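Arginine kinase (Anthopleura japonica, PDB 4RF6) catalyses the reversible transfer of a phosphate group from ATP to L-arginine, giving phospho-L-arginine and ADP. Local coordinates at residues Asp181-Thr184 with Arg185-Val189; Glu431-Tyr434 with Thr435-Pro439; Gln656-Cys659 with Asp660-Ile664. One frame throughout, in Å; residues are numbered along the deposited sequence.

Contact 1 (Asp181-Thr184 with Arg185-Val189)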
# COMPACT_ATOMS: atom_id res chain seq x y z
N ASP A 181 -18.64 -12.63 15.64
CA ASP A 181 -18.36 -11.93 16.90
C ASP A 181 -17.78 -10.53 16.66
O ASP A 181 -17.36 -10.20 15.54
CB ASP A 181 -17.48 -12.77 17.83
CG ASP A 181 -16.18 -13.21 17.18
OD1 ASP A 181 -15.60 -12.43 16.40
OD2 ASP A 181 -15.72 -14.34 17.46
N GLU A 182 -17.75 -9.72 17.71
CA GLU A 182 -17.29 -8.34 17.62
C GLU A 182 -15.83 -8.23 17.19
O GLU A 182 -15.46 -7.36 16.41
CB GLU A 182 -17.51 -7.61 18.95
CG GLU A 182 -16.81 -6.25 19.05
CD GLU A 182 -17.33 -5.23 18.04
OE1 GLU A 182 -18.41 -5.44 17.45
OE2 GLU A 182 -16.65 -4.20 17.83
N LYS A 183 -15.01 -9.13 17.72
CA LYS A 183 -13.58 -9.15 17.41
C LYS A 183 -13.34 -9.28 15.90
O LYS A 183 -12.55 -8.53 15.32
CB LYS A 183 -12.90 -10.30 18.15
CG LYS A 183 -11.41 -10.41 17.88
CD LYS A 183 -10.79 -11.51 18.71
CE LYS A 183 -9.29 -11.58 18.50
NZ LYS A 183 -8.71 -12.80 19.12
N THR A 184 -14.03 -10.23 15.28
CA THR A 184 -13.91 -10.49 13.85
C THR A 184 -14.42 -9.31 13.02
O THR A 184 -13.81 -8.92 12.03
CB THR A 184 -14.69 -11.75 13.44
OG1 THR A 184 -14.16 -12.88 14.15
CG2 THR A 184 -14.58 -12.01 11.94
N ARG A 185 -15.56 -8.77 13.44
CA ARG A 185 -16.16 -7.61 12.80
C ARG A 185 -15.14 -6.47 12.75
O ARG A 185 -14.92 -5.86 11.70
CB ARG A 185 -17.41 -7.18 13.57
CG ARG A 185 -18.42 -6.37 12.78
CD ARG A 185 -19.29 -5.51 13.70
NE ARG A 185 -18.50 -4.43 14.30
CZ ARG A 185 -18.44 -3.19 13.83
NH1 ARG A 185 -19.14 -2.84 12.76
NH2 ARG A 185 -17.69 -2.28 14.45
N GLN A 186 -14.52 -6.21 13.90
CA GLN A 186 -13.51 -5.16 14.02
C GLN A 186 -12.36 -5.36 13.04
O GLN A 186 -11.92 -4.42 12.38
CB GLN A 186 -12.97 -5.13 15.45
CG GLN A 186 -12.24 -3.85 15.79
CD GLN A 186 -13.01 -2.63 15.30
OE1 GLN A 186 -14.12 -2.35 15.76
NE2 GLN A 186 -12.42 -1.91 14.35
N GLN A 187 -11.87 -6.60 12.98
CA GLN A 187 -10.78 -6.96 12.08
C GLN A 187 -11.13 -6.67 10.62
O GLN A 187 -10.35 -6.05 9.89
CB GLN A 187 -10.44 -8.44 12.24
CG GLN A 187 -9.92 -8.82 13.62
CD GLN A 187 -9.23 -10.17 13.64
OE1 GLN A 187 -9.29 -10.93 12.67
NE2 GLN A 187 -8.55 -10.46 14.74
N LEU A 188 -12.30 -7.14 10.19
CA LEU A 188 -12.73 -6.98 8.81
C LEU A 188 -12.98 -5.51 8.45
O LEU A 188 -12.78 -5.11 7.30
CB LEU A 188 -13.97 -7.84 8.54
CG LEU A 188 -13.73 -9.35 8.53
CD1 LEU A 188 -15.03 -10.13 8.58
CD2 LEU A 188 -12.91 -9.76 7.32
N VAL A 189 -13.40 -4.71 9.43
CA VAL A 189 -13.52 -3.27 9.23
C VAL A 189 -12.13 -2.68 9.02
O VAL A 189 -11.91 -1.88 8.10
CB VAL A 189 -14.20 -2.56 10.43
CG1 VAL A 189 -14.02 -1.06 10.34
CG2 VAL A 189 -15.67 -2.90 10.50
O HOH W 1 -11.01 -13.25 13.56

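Contact 2 (Glu431-Tyr434 with Thr435-Pro439)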
# COMPACT_ATOMS: atom_id res chain seq x y z
N GLU A 431 23.33 0.07 -4.38
CA GLU A 431 24.79 0.05 -4.19
C GLU A 431 25.54 0.64 -5.39
O GLU A 431 26.53 1.35 -5.22
CB GLU A 431 25.27 -1.39 -3.95
CG GLU A 431 26.80 -1.58 -4.10
CD GLU A 431 27.28 -2.90 -3.52
OE1 GLU A 431 28.48 -3.21 -3.65
OE2 GLU A 431 26.45 -3.62 -2.93
N GLU A 432 25.04 0.35 -6.59
CA GLU A 432 25.73 0.76 -7.81
C GLU A 432 25.85 2.28 -7.94
O GLU A 432 26.82 2.80 -8.52
CB GLU A 432 25.02 0.18 -9.04
CG GLU A 432 25.82 0.38 -10.34
CD GLU A 432 25.19 -0.31 -11.54
OE1 GLU A 432 24.28 -1.14 -11.33
OE2 GLU A 432 25.62 -0.02 -12.68
N CYS A 433 24.88 3.00 -7.38
CA CYS A 433 24.90 4.46 -7.37
C CYS A 433 26.20 5.04 -6.83
O CYS A 433 26.70 6.05 -7.34
CB CYS A 433 23.73 5.00 -6.54
SG CYS A 433 22.11 4.82 -7.34
N TYR A 434 26.74 4.42 -5.78
CA TYR A 434 27.95 4.93 -5.14
C TYR A 434 29.17 4.78 -6.05
O TYR A 434 30.17 5.46 -5.87
CB TYR A 434 28.21 4.22 -3.80
CG TYR A 434 27.34 4.72 -2.67
CD1 TYR A 434 27.61 5.94 -2.05
CD2 TYR A 434 26.26 3.97 -2.23
CE1 TYR A 434 26.81 6.40 -1.01
CE2 TYR A 434 25.46 4.42 -1.18
CZ TYR A 434 25.74 5.63 -0.58
OH TYR A 434 24.95 6.08 0.44
N THR A 435 29.08 3.87 -7.02
CA THR A 435 30.16 3.69 -7.98
C THR A 435 29.87 4.40 -9.30
O THR A 435 30.72 5.12 -9.83
CB THR A 435 30.43 2.21 -8.27
OG1 THR A 435 30.87 1.56 -7.07
CG2 THR A 435 31.51 2.07 -9.32
N LEU A 436 28.66 4.21 -9.82
CA LEU A 436 28.30 4.79 -11.11
C LEU A 436 28.23 6.31 -11.03
O LEU A 436 28.63 7.00 -11.97
CB LEU A 436 26.97 4.22 -11.61
CG LEU A 436 26.50 4.69 -12.99
CD1 LEU A 436 27.60 4.54 -14.01
CD2 LEU A 436 25.27 3.90 -13.43
N PHE A 437 27.75 6.84 -9.91
CA PHE A 437 27.70 8.29 -9.75
C PHE A 437 28.73 8.77 -8.73
O PHE A 437 28.55 9.81 -8.09
CB PHE A 437 26.28 8.73 -9.37
CG PHE A 437 25.21 8.18 -10.28
CD1 PHE A 437 25.20 8.49 -11.63
CD2 PHE A 437 24.22 7.34 -9.78
CE1 PHE A 437 24.22 7.98 -12.48
CE2 PHE A 437 23.23 6.82 -10.61
CZ PHE A 437 23.24 7.14 -11.97
N ALA A 438 29.82 8.02 -8.61
CA ALA A 438 30.93 8.38 -7.72
C ALA A 438 31.44 9.82 -7.81
O ALA A 438 31.73 10.43 -6.78
CB ALA A 438 32.10 7.39 -7.87
N PRO A 439 31.58 10.38 -9.05
CA PRO A 439 32.04 11.77 -9.11
C PRO A 439 31.20 12.72 -8.26
O PRO A 439 31.72 13.75 -7.82
CB PRO A 439 31.91 12.11 -10.59
CG PRO A 439 32.18 10.82 -11.27
CD PRO A 439 31.52 9.77 -10.39

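Contact 3 (Gln656-Cys659 with Asp660-Ile664)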
# COMPACT_ATOMS: atom_id res chain seq x y z
N GLN A 656 36.20 20.01 26.31
CA GLN A 656 36.48 20.14 24.88
C GLN A 656 37.51 19.11 24.43
O GLN A 656 37.32 18.44 23.41
CB GLN A 656 37.01 21.54 24.58
CG GLN A 656 37.75 21.63 23.25
CD GLN A 656 38.83 22.70 23.26
OE1 GLN A 656 38.62 23.82 22.79
NE2 GLN A 656 40.00 22.35 23.79
N LYS A 657 38.60 19.00 25.19
CA LYS A 657 39.69 18.08 24.87
C LYS A 657 39.20 16.63 24.81
O LYS A 657 39.57 15.87 23.92
CB LYS A 657 40.81 18.17 25.90
CG LYS A 657 41.47 19.53 26.06
CD LYS A 657 42.54 19.47 27.16
CE LYS A 657 43.15 20.83 27.44
NZ LYS A 657 42.10 21.85 27.70
N ILE A 658 38.36 16.27 25.78
CA ILE A 658 37.81 14.92 25.87
C ILE A 658 36.90 14.59 24.69
O ILE A 658 37.06 13.55 24.04
CB ILE A 658 37.02 14.74 27.20
CG1 ILE A 658 37.98 14.69 28.39
CG2 ILE A 658 36.19 13.47 27.16
CD1 ILE A 658 37.30 14.88 29.74
N CYS A 659 35.94 15.47 24.41
CA CYS A 659 35.03 15.26 23.29
C CYS A 659 35.77 15.19 21.96
O CYS A 659 35.38 14.43 21.07
CB CYS A 659 33.98 16.37 23.24
SG CYS A 659 32.81 16.31 24.61
N ASP A 660 36.84 15.97 21.84
CA ASP A 660 37.62 16.00 20.60
C ASP A 660 38.50 14.76 20.44
O ASP A 660 38.58 14.19 19.35
CB ASP A 660 38.46 17.27 20.51
CG ASP A 660 37.63 18.51 20.20
OD1 ASP A 660 36.47 18.36 19.77
OD2 ASP A 660 38.14 19.63 20.40
N GLU A 661 39.16 14.34 21.51
CA GLU A 661 40.01 13.15 21.44
C GLU A 661 39.17 11.91 21.10
O GLU A 661 39.58 11.07 20.28
CB GLU A 661 40.77 12.92 22.74
CG GLU A 661 41.42 11.54 22.82
CD GLU A 661 42.49 11.42 23.90
OE1 GLU A 661 42.48 12.22 24.86
OE2 GLU A 661 43.34 10.51 23.77
N PHE A 662 38.00 11.80 21.72
CA PHE A 662 37.20 10.59 21.59
C PHE A 662 36.05 10.70 20.58
O PHE A 662 35.22 9.78 20.47
CB PHE A 662 36.71 10.12 22.96
CG PHE A 662 37.82 9.70 23.86
CD1 PHE A 662 38.49 8.51 23.63
CD2 PHE A 662 38.24 10.51 24.91
CE1 PHE A 662 39.54 8.12 24.45
CE2 PHE A 662 39.28 10.12 25.73
CZ PHE A 662 39.93 8.92 25.50
N HIS A 663 36.03 11.80 19.84
CA HIS A 663 35.09 12.01 18.75
C HIS A 663 33.64 11.84 19.19
O HIS A 663 32.84 11.22 18.49
CB HIS A 663 35.42 11.07 17.58
CG HIS A 663 36.88 11.03 17.24
ND1 HIS A 663 37.63 12.17 17.04
CD2 HIS A 663 37.73 9.99 17.08
CE1 HIS A 663 38.88 11.84 16.77
NE2 HIS A 663 38.96 10.52 16.79
N ILE A 664 33.33 12.39 20.36
CA ILE A 664 31.97 12.40 20.88
C ILE A 664 31.48 13.84 21.02
O ILE A 664 32.28 14.78 21.00
CB ILE A 664 31.87 11.65 22.22
CG1 ILE A 664 32.85 12.22 23.25
CG2 ILE A 664 32.15 10.16 22.02
CD1 ILE A 664 32.80 11.50 24.60

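Contact 1 (Asp181-Thr184 with Arg185-Val189)
Glu-182 and Arg-185, one turn apart at the start of helix 182-190, form a loose salt bridge. The glutamate chain bends at chi2 (63°) and the arginine chain at chi3 (69°), which brings OE1 of Glu-182 within 3.3 Å of NE of Arg-185; the hydrogen bond there is weak, being both long and bent. CG2 of Val-189 lies over one face of the guanidinium, toward its rim. Hydrogen bonds dominate the rest. The turn begins with Arg-185 N donating to Asp-181 O at 3.1 Å, and the next residues repeat the pattern as far as Leu-188 N to Thr-184 O. Asp-181 is the N-cap: its OD1 takes Thr-184 N at 2.9 Å and Thr-184 OG1 at 2.7 Å, the hydroxyl arriving on the syn side but 26° out of the carboxylate plane. One water donates both to Thr-184 OG1 and to Gln-187 OE1, linking successive turns. Apolar contact is slight, CG2 of Thr-184 lying 3.9 Å from CD1 of Leu-188, whose side chain is about 8 Å from that of His-192, predicted to bind ATP. With two donors on one oxygen at a helix N terminus, the Asp-181 carboxylate is probably stabilised as the anion.

Contact 2 (Glu431-Tyr434 with Thr435-Pro439)
SG of Cys-433 and CG of Phe-437 both stand anti to their carbonyl carbons (chi1 -73° and -51°), which puts the sulfur at the rim of the ring one turn on. SG lies 4.0 Å from CE2 of Phe-437 and almost in the ring plane: an edge-on sulfur-aromatic contact. CG of Leu-436 lies against one ring face, offset toward the rim. Backbone bonds bind the turn. Glu-432 O accepts twice, from Leu-436 N in a nearly straight bond of 2.7 Å and from Thr-435 N at 2.9 Å, the latter donor standing well above the carbonyl plane. Phe-437 N closes on Cys-433 O at 2.9 Å. There the helix ends, and Phe-437 becomes the N-cap position of the next. CB of Ala-438 rests 3.4 Å from Tyr-434 O, while OE2 of Glu-432 skirts CD2 of Leu-436 and its OE1 bonds to Ala-404 N. The short helix 433-436 thus leads into helix 438-448, with Cys-433 and Phe-437 pressed on helix 409-418; OH of Tyr-434 hydrogen-bonds to Ser-628 O and its ring meets that of His-624, beside the short strand 625-626.

Contact 3 (Gln656-Cys659 with Asp660-Ile664)
Helical bonds run from Asp-660 N to Gln-656 O through Phe-662 N to Ile-658 O (3.1 Å), after which His-663 takes left-handed phi/psi (55°/43°) and Ile-664 N turns back to Cys-659 O at 3.0 Å, in the carbonyl plane and on a lone pair. A chi1 of 55° places CG1 of Ile-664 between its own N and C, and this lays CG1 over the preceding turn, 3.7 Å from CA of Cys-659 and 4.3 Å from its CB. The ring of Phe-662 presents its edge to the helix: Ile-658 O lies at that edge, near the ring plane, 3.4 Å from CD2 of Phe-662, which is also 4.2 Å from CG2 of Ile-658. One ring face is covered by CG of Glu-661, over its centre. On the outer side, the carboxylate of Asp-660 crosses the Gln-656 chain, OD2 coming 3.5 Å from CG of Gln-656; OD1 has a long, weak ion pair with Arg-689. Ile-658, Phe-662 and Ile-664 all touch helix 696-714. The helix end resembles a Schellman motif in its six-to-one bond, left-handed residue and apolar pair of Ile-664 with Cys-659, and it leads helix 655-661 through Phe-662 and His-663 into strand 664-668, at the margin of the antiparallel sheet of the second catalytic domain.

Overall arrangement
Along the chain the three contacts follow in series; each is local, made within one unbroken run of nine residues, and closes no long loop, and none nests in or crosses another. Contact 1 opens helix 182-190, which follows the edge strand 172-176 of the first eight-stranded sheet, in the first of the two approximate repeats. Contacts 2 and 3 belong to the second: contact 2 joins two successive helices of its N-terminal family region, and contact 3 passes from a helix into the edge strand 664-668 of the second sheet. The centres of contacts 1 and 2 lie 49 Å apart, on opposite sides of the chain's centre, whereas contacts 2 and 3 share one side, centres 33 Å apart, nearest atoms about 20 Å.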